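Local coordinates for agmatinase (Deinococcus radiodurans, PDB 1WOH), which probably hydrolyses agmatine as a manganese-dependent enzyme of the arginase (ureohydrolase) family, at residues A[25-30]-A[81-86]; A[102-107]-A[114-119]. All coordinates share one frame; numbering follows the deposited sequence.

Interaction 1: A[25-30]-A[81-86]; sequences GDWQAD and ADAGDV
The one aromatic ring of the contact is the indole of W27, which meets the methyls of A81 and A83 obliquely. Its six-membered ring does the touching: CZ3 of W27 lies 4.0 Å from CB of A81, and CE3 of W27 is 4.1 Å from that same methyl. Further round the ring, CZ2 of W27 makes a looser approach of 4.5 Å to CB of A83. A chi1 of 59° sets CG of W27 between its own backbone N and carbonyl carbon, and the ring extends from there toward the strand. NE1 of W27 donates to O of Q22, so the polar side of the indole is anchored within the loop. A second apolar pair completes the contact, with CB of A29 and CB of A81 3.9 Å apart; the A81 methyl therefore packs against both A29 and W27.

On the strand, A81 and A83 point toward the loop, whereas D82 points away. OD1 of D82 accepts from N of G84 at 2.8 Å, on its anti side and 23° out of the carboxylate plane, forming an Asx turn. The positive phi of G84, 76°, falls in this same short turn. OD2 of D82 is bound by R56 in a salt bridge and by N of F15.

Strand 80-85 is outermost in the parallel sheet within this chain, bonded through A81 to A33 of strand 31-36. The loop, leading into strand 31-36, packs beside it, and W27 also touches A32, while V86, just past the strand, meets helix 93-108 at I100.

Interaction 2: A[102-107]-A[114-119]; sequences EAARQV and PVFLGG
Two apolar pairs, A104 with F116 and V107 with P114, join helix 93-108 to strand 114-118. CB of A104 approaches the F116 ring obliquely, 4.0 Å from both CE2 and CZ of F116. That equality places the methyl against the CE2-CZ bond at the far end of the ring. CG of F116 is anti to its carbonyl carbon (chi1 -56°); although the side chain does not leave the strand pointing at the helix, its ring end comes closer. In the other pair, CG1 of V107 reaches CB of P114 at 4.2 Å, the two side chains crossing obliquely. CG1 is the valine branch anti to the backbone N (chi1 167°), and it does the touching. Further apolar contacts surround the pairs: L127 touches both A104 and F116, and V115, pointing away from helix 93-108, packs on V293 and L297 of helix 284-302.

Topologically this is part of a beta-alpha-beta crossover: strand 80-85, helix 93-108 and strand 114-118 follow in sequence, and the two parallel strands are separated in the sheet by strand 31-36. The helix covers that middle strand as well, A103 touching L34 and V107 touching A32.

Backbone hydrogen bonds keep each element regular. In the helix, N of V107 donates to O of A103 at 2.9 Å, and N of Q106 to O of E102 at 3.1 Å. In the strand, V115 pairs with A32 and L34, while P114 and F116 pair with the strand bearing L270.

In the fold
Interactions 1 and 2 are direct neighbours, their centres about 10 Å apart, and they adjoin through helix 93-108. CB of A83 packs on CG2 of V107 at 3.7 Å, and CG2 of V86 on CB of A103 at 3.8 Å; W27 adds a looser approach, its CH2 lying 4.1 Å from O of V107. V107 thus gives CG2 to the first contact's strand and CG1 to P114 in the second. Interaction 1 lies away from the manganese site. Interaction 2 is nearer: the side chain of F116 is about 10 Å from that of H121, a ligand of one of the two manganese ions, which are absent from this chain here, and strand 114-118 leads toward H121 past the cis peptide between G118 and G119.

Interaction 1: A[25-30]-A[81-86]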
ATOM      1  N   GLY A  25     -28.481 -12.895  25.142  1.00 33.41           N
ATOM      2  CA  GLY A  25     -28.085 -12.961  26.537  1.00 33.75           C
ATOM      3  C   GLY A  25     -28.981 -12.135  27.438  1.00 33.06           C
ATOM      4  O   GLY A  25     -29.946 -11.525  26.981  1.00 32.03           O
ATOM      5  N   ASP A  26     -28.665 -12.114  28.729  1.00 33.31           N
ATOM      6  CA  ASP A  26     -29.454 -11.354  29.688  1.00 34.75           C
ATOM      7  C   ASP A  26     -28.839  -9.983  29.935  1.00 32.55           C
ATOM      8  O   ASP A  26     -28.109  -9.788  30.906  1.00 33.24           O
ATOM      9  CB  ASP A  26     -29.560 -12.124  31.008  1.00 39.53           C
ATOM     10  CG  ASP A  26     -30.333 -11.362  32.068  1.00 43.79           C
ATOM     11  OD1 ASP A  26     -31.450 -10.891  31.769  1.00 47.78           O
ATOM     12  OD2 ASP A  26     -29.824 -11.239  33.202  1.00 49.00           O
ATOM     13  N   TRP A  27     -29.137  -9.039  29.045  1.00 29.95           N
ATOM     14  CA  TRP A  27     -28.620  -7.680  29.160  1.00 27.97           C
ATOM     15  C   TRP A  27     -29.591  -6.649  28.597  1.00 27.30           C
ATOM     16  O   TRP A  27     -30.538  -6.979  27.881  1.00 26.42           O
ATOM     17  CB  TRP A  27     -27.281  -7.546  28.424  1.00 27.01           C
ATOM     18  CG  TRP A  27     -27.371  -7.877  26.964  1.00 23.73           C
ATOM     19  CD1 TRP A  27     -27.281  -9.114  26.399  1.00 24.12           C
ATOM     20  CD2 TRP A  27     -27.655  -6.965  25.890  1.00 23.24           C
ATOM     21  NE1 TRP A  27     -27.494  -9.035  25.042  1.00 23.17           N
ATOM     22  CE2 TRP A  27     -27.728  -7.729  24.703  1.00 22.31           C
ATOM     23  CE3 TRP A  27     -27.858  -5.581  25.818  1.00 20.58           C
ATOM     24  CZ2 TRP A  27     -27.997  -7.153  23.457  1.00 22.50           C
ATOM     25  CZ3 TRP A  27     -28.126  -5.007  24.576  1.00 23.18           C
ATOM     26  CH2 TRP A  27     -28.193  -5.795  23.413  1.00 21.47           C
ATOM     27  N   GLN A  28     -29.344  -5.392  28.942  1.00 27.71           N
ATOM     28  CA  GLN A  28     -30.153  -4.279  28.470  1.00 30.04           C
ATOM     29  C   GLN A  28     -29.254  -3.056  28.362  1.00 27.69           C
ATOM     30  O   GLN A  28     -28.447  -2.791  29.253  1.00 28.44           O
ATOM     31  CB  GLN A  28     -31.306  -3.992  29.438  1.00 34.41           C
ATOM     32  CG  GLN A  28     -32.420  -5.029  29.419  1.00 45.05           C
ATOM     33  CD  GLN A  28     -33.499  -4.751  30.454  1.00 51.96           C
ATOM     34  OE1 GLN A  28     -34.082  -3.666  30.483  1.00 57.48           O
ATOM     35  NE2 GLN A  28     -33.770  -5.733  31.309  1.00 56.62           N
ATOM     36  N   ALA A  29     -29.377  -2.323  27.262  1.00 25.76           N
ATOM     37  CA  ALA A  29     -28.576  -1.124  27.059  1.00 22.77           C
ATOM     38  C   ALA A  29     -29.320  -0.168  26.149  1.00 20.53           C
ATOM     39  O   ALA A  29     -30.192  -0.579  25.381  1.00 20.92           O
ATOM     40  CB  ALA A  29     -27.231  -1.485  26.457  1.00 22.99           C
ATOM     41  N   ASP A  30     -28.984   1.111  26.235  1.00 17.54           N
ATOM     42  CA  ASP A  30     -29.647   2.099  25.396  1.00 17.84           C
ATOM     43  C   ASP A  30     -29.288   1.872  23.932  1.00 16.69           C
ATOM     44  O   ASP A  30     -30.147   1.950  23.053  1.00 16.42           O
ATOM     45  CB  ASP A  30     -29.243   3.515  25.814  1.00 18.31           C
ATOM     46  CG  ASP A  30     -29.713   3.864  27.215  1.00 20.61           C
ATOM     47  OD1 ASP A  30     -30.870   3.533  27.552  1.00 22.64           O
ATOM     48  OD2 ASP A  30     -28.930   4.475  27.973  1.00 21.03           O
ATOM     49  N   ALA A  81     -23.522  -1.377  24.397  1.00 14.97           N
ATOM     50  CA  ALA A  81     -23.187  -2.792  24.464  1.00 15.27           C
ATOM     51  C   ALA A  81     -22.781  -3.232  23.056  1.00 15.65           C
ATOM     52  O   ALA A  81     -23.237  -2.661  22.072  1.00 16.89           O
ATOM     53  CB  ALA A  81     -24.388  -3.605  24.942  1.00 17.42           C
ATOM     54  N   ASP A  82     -21.915  -4.234  22.966  1.00 16.31           N
ATOM     55  CA  ASP A  82     -21.496  -4.754  21.664  1.00 16.12           C
ATOM     56  C   ASP A  82     -21.921  -6.216  21.652  1.00 16.01           C
ATOM     57  O   ASP A  82     -21.340  -7.035  22.363  1.00 18.39           O
ATOM     58  CB  ASP A  82     -19.972  -4.649  21.496  1.00 15.87           C
ATOM     59  CG  ASP A  82     -19.516  -5.015  20.094  1.00 15.04           C
ATOM     60  OD1 ASP A  82     -20.184  -5.861  19.464  1.00 14.47           O
ATOM     61  OD2 ASP A  82     -18.493  -4.471  19.623  1.00 14.59           O
ATOM     62  N   ALA A  83     -22.939  -6.543  20.859  1.00 15.80           N
ATOM     63  CA  ALA A  83     -23.439  -7.917  20.793  1.00 16.51           C
ATOM     64  C   ALA A  83     -22.613  -8.811  19.872  1.00 16.63           C
ATOM     65  O   ALA A  83     -23.014  -9.937  19.563  1.00 18.50           O
ATOM     66  CB  ALA A  83     -24.896  -7.922  20.353  1.00 15.52           C
ATOM     67  N   GLY A  84     -21.459  -8.313  19.441  1.00 15.66           N
ATOM     68  CA  GLY A  84     -20.601  -9.099  18.570  1.00 16.85           C
ATOM     69  C   GLY A  84     -21.113  -9.162  17.145  1.00 14.86           C
ATOM     70  O   GLY A  84     -21.820  -8.258  16.691  1.00 12.64           O
ATOM     71  N   ASP A  85     -20.756 -10.231  16.437  1.00 14.96           N
ATOM     72  CA  ASP A  85     -21.173 -10.409  15.049  1.00 15.33           C
ATOM     73  C   ASP A  85     -22.100 -11.594  14.859  1.00 14.56           C
ATOM     74  O   ASP A  85     -22.048 -12.571  15.611  1.00 13.79           O
ATOM     75  CB  ASP A  85     -19.971 -10.659  14.131  1.00 14.78           C
ATOM     76  CG  ASP A  85     -19.057  -9.462  13.992  1.00 16.56           C
ATOM     77  OD1 ASP A  85     -19.452  -8.335  14.355  1.00 18.57           O
ATOM     78  OD2 ASP A  85     -17.930  -9.659  13.491  1.00 17.58           O
ATOM     79  N   VAL A  86     -22.938 -11.506  13.835  1.00 12.92           N
ATOM     80  CA  VAL A  86     -23.826 -12.603  13.492  1.00 14.29           C
ATOM     81  C   VAL A  86     -22.872 -13.709  13.024  1.00 15.97           C
ATOM     82  O   VAL A  86     -21.879 -13.429  12.337  1.00 16.02           O
ATOM     83  CB  VAL A  86     -24.769 -12.208  12.323  1.00 14.09           C
ATOM     84  CG1 VAL A  86     -25.683 -13.367  11.952  1.00 14.94           C
ATOM     85  CG2 VAL A  86     -25.595 -10.983  12.711  1.00 14.17           C
TER

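Interaction 2: A[102-107]-A[114-119]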
ATOM      1  N   GLU A 102     -32.549 -13.093  12.883  1.00 18.50           N
ATOM      2  CA  GLU A 102     -32.720 -13.604  14.238  1.00 20.83           C
ATOM      3  C   GLU A 102     -31.864 -12.830  15.232  1.00 20.30           C
ATOM      4  O   GLU A 102     -32.345 -12.430  16.291  1.00 19.82           O
ATOM      5  CB  GLU A 102     -32.381 -15.098  14.297  1.00 25.36           C
ATOM      6  CG  GLU A 102     -32.460 -15.705  15.700  1.00 32.58           C
ATOM      7  CD  GLU A 102     -33.827 -15.530  16.357  1.00 38.41           C
ATOM      8  OE1 GLU A 102     -33.966 -15.889  17.549  1.00 42.47           O
ATOM      9  OE2 GLU A 102     -34.763 -15.040  15.691  1.00 42.30           O
ATOM     10  N   ALA A 103     -30.597 -12.613  14.892  1.00 19.32           N
ATOM     11  CA  ALA A 103     -29.706 -11.880  15.776  1.00 18.16           C
ATOM     12  C   ALA A 103     -30.188 -10.442  15.945  1.00 17.50           C
ATOM     13  O   ALA A 103     -30.152  -9.898  17.045  1.00 18.97           O
ATOM     14  CB  ALA A 103     -28.283 -11.899  15.225  1.00 16.97           C
ATOM     15  N   ALA A 104     -30.642  -9.831  14.854  1.00 17.72           N
ATOM     16  CA  ALA A 104     -31.123  -8.452  14.901  1.00 17.39           C
ATOM     17  C   ALA A 104     -32.357  -8.356  15.799  1.00 18.09           C
ATOM     18  O   ALA A 104     -32.482  -7.421  16.583  1.00 19.03           O
ATOM     19  CB  ALA A 104     -31.444  -7.957  13.499  1.00 18.02           C
ATOM     20  N   ARG A 105     -33.264  -9.321  15.683  1.00 18.48           N
ATOM     21  CA  ARG A 105     -34.462  -9.323  16.521  1.00 23.67           C
ATOM     22  C   ARG A 105     -34.087  -9.400  17.994  1.00 22.64           C
ATOM     23  O   ARG A 105     -34.658  -8.688  18.829  1.00 23.77           O
ATOM     24  CB  ARG A 105     -35.372 -10.511  16.193  1.00 27.98           C
ATOM     25  CG  ARG A 105     -36.236 -10.346  14.961  1.00 36.24           C
ATOM     26  CD  ARG A 105     -37.556 -11.084  15.150  1.00 45.22           C
ATOM     27  NE  ARG A 105     -38.374 -11.094  13.941  1.00 52.53           N
ATOM     28  CZ  ARG A 105     -38.128 -11.860  12.884  1.00 56.76           C
ATOM     29  NH1 ARG A 105     -37.087 -12.681  12.891  1.00 59.65           N
ATOM     30  NH2 ARG A 105     -38.922 -11.808  11.823  1.00 58.70           N
ATOM     31  N   GLN A 106     -33.139 -10.275  18.314  1.00 22.02           N
ATOM     32  CA  GLN A 106     -32.694 -10.449  19.692  1.00 21.45           C
ATOM     33  C   GLN A 106     -32.036  -9.186  20.233  1.00 20.58           C
ATOM     34  O   GLN A 106     -32.251  -8.811  21.385  1.00 19.83           O
ATOM     35  CB  GLN A 106     -31.720 -11.622  19.795  1.00 23.70           C
ATOM     36  CG  GLN A 106     -32.298 -12.949  19.323  1.00 28.09           C
ATOM     37  CD  GLN A 106     -31.316 -14.095  19.461  1.00 31.85           C
ATOM     38  OE1 GLN A 106     -30.140 -13.966  19.109  1.00 34.21           O
ATOM     39  NE2 GLN A 106     -31.794 -15.228  19.965  1.00 35.63           N
ATOM     40  N   VAL A 107     -31.229  -8.537  19.405  1.00 17.61           N
ATOM     41  CA  VAL A 107     -30.555  -7.316  19.820  1.00 18.33           C
ATOM     42  C   VAL A 107     -31.552  -6.171  19.970  1.00 17.92           C
ATOM     43  O   VAL A 107     -31.493  -5.399  20.933  1.00 20.14           O
ATOM     44  CB  VAL A 107     -29.449  -6.928  18.810  1.00 17.38           C
ATOM     45  CG1 VAL A 107     -28.969  -5.494  19.069  1.00 18.70           C
ATOM     46  CG2 VAL A 107     -28.292  -7.904  18.941  1.00 16.37           C
ATOM     47  N   PRO A 114     -30.604   0.061  18.003  1.00 15.01           N
ATOM     48  CA  PRO A 114     -29.580  -0.895  17.578  1.00 13.99           C
ATOM     49  C   PRO A 114     -28.769  -0.293  16.435  1.00 12.38           C
ATOM     50  O   PRO A 114     -29.313   0.414  15.591  1.00 12.28           O
ATOM     51  CB  PRO A 114     -30.402  -2.094  17.132  1.00 15.45           C
ATOM     52  CG  PRO A 114     -31.613  -1.435  16.535  1.00 14.38           C
ATOM     53  CD  PRO A 114     -31.939  -0.354  17.537  1.00 14.14           C
ATOM     54  N   VAL A 115     -27.469  -0.557  16.435  1.00 12.08           N
ATOM     55  CA  VAL A 115     -26.571  -0.075  15.391  1.00 12.44           C
ATOM     56  C   VAL A 115     -25.992  -1.291  14.689  1.00 10.75           C
ATOM     57  O   VAL A 115     -25.317  -2.118  15.310  1.00 10.60           O
ATOM     58  CB  VAL A 115     -25.438   0.767  15.983  1.00 14.19           C
ATOM     59  CG1 VAL A 115     -24.448   1.149  14.894  1.00 14.41           C
ATOM     60  CG2 VAL A 115     -26.024   2.014  16.636  1.00 13.97           C
ATOM     61  N   PHE A 116     -26.272  -1.394  13.393  1.00 10.86           N
ATOM     62  CA  PHE A 116     -25.816  -2.522  12.588  1.00 12.01           C
ATOM     63  C   PHE A 116     -24.654  -2.134  11.693  1.00 10.88           C
ATOM     64  O   PHE A 116     -24.770  -1.224  10.876  1.00 10.83           O
ATOM     65  CB  PHE A 116     -26.974  -3.036  11.729  1.00 11.43           C
ATOM     66  CG  PHE A 116     -28.188  -3.421  12.527  1.00 12.67           C
ATOM     67  CD1 PHE A 116     -29.408  -2.784  12.315  1.00 12.44           C
ATOM     68  CD2 PHE A 116     -28.105  -4.401  13.510  1.00 12.75           C
ATOM     69  CE1 PHE A 116     -30.524  -3.118  13.075  1.00 15.39           C
ATOM     70  CE2 PHE A 116     -29.216  -4.739  14.271  1.00 13.10           C
ATOM     71  CZ  PHE A 116     -30.425  -4.095  14.053  1.00 14.82           C
ATOM     72  N   LEU A 117     -23.551  -2.859  11.830  1.00 12.62           N
ATOM     73  CA  LEU A 117     -22.351  -2.596  11.049  1.00 12.19           C
ATOM     74  C   LEU A 117     -22.182  -3.625   9.927  1.00 11.70           C
ATOM     75  O   LEU A 117     -21.939  -4.801  10.192  1.00 12.24           O
ATOM     76  CB  LEU A 117     -21.125  -2.634  11.973  1.00 11.15           C
ATOM     77  CG  LEU A 117     -21.261  -1.816  13.265  1.00 12.54           C
ATOM     78  CD1 LEU A 117     -20.067  -2.062  14.166  1.00 13.68           C
ATOM     79  CD2 LEU A 117     -21.379  -0.341  12.932  1.00 10.92           C
ATOM     80  N   GLY A 118     -22.319  -3.177   8.681  1.00 13.27           N
ATOM     81  CA  GLY A 118     -22.150  -4.073   7.548  1.00 11.37           C
ATOM     82  C   GLY A 118     -20.669  -4.176   7.210  1.00 10.15           C
ATOM     83  O   GLY A 118     -19.863  -3.511   7.860  1.00  9.18           O
ATOM     84  N   GLY A 119     -20.289  -4.969   6.203  1.00  9.63           N
ATOM     85  CA  GLY A 119     -21.227  -5.738   5.400  1.00  9.95           C
ATOM     86  C   GLY A 119     -21.670  -4.991   4.155  1.00 12.97           C
ATOM     87  O   GLY A 119     -21.783  -3.766   4.193  1.00 12.42           O
TER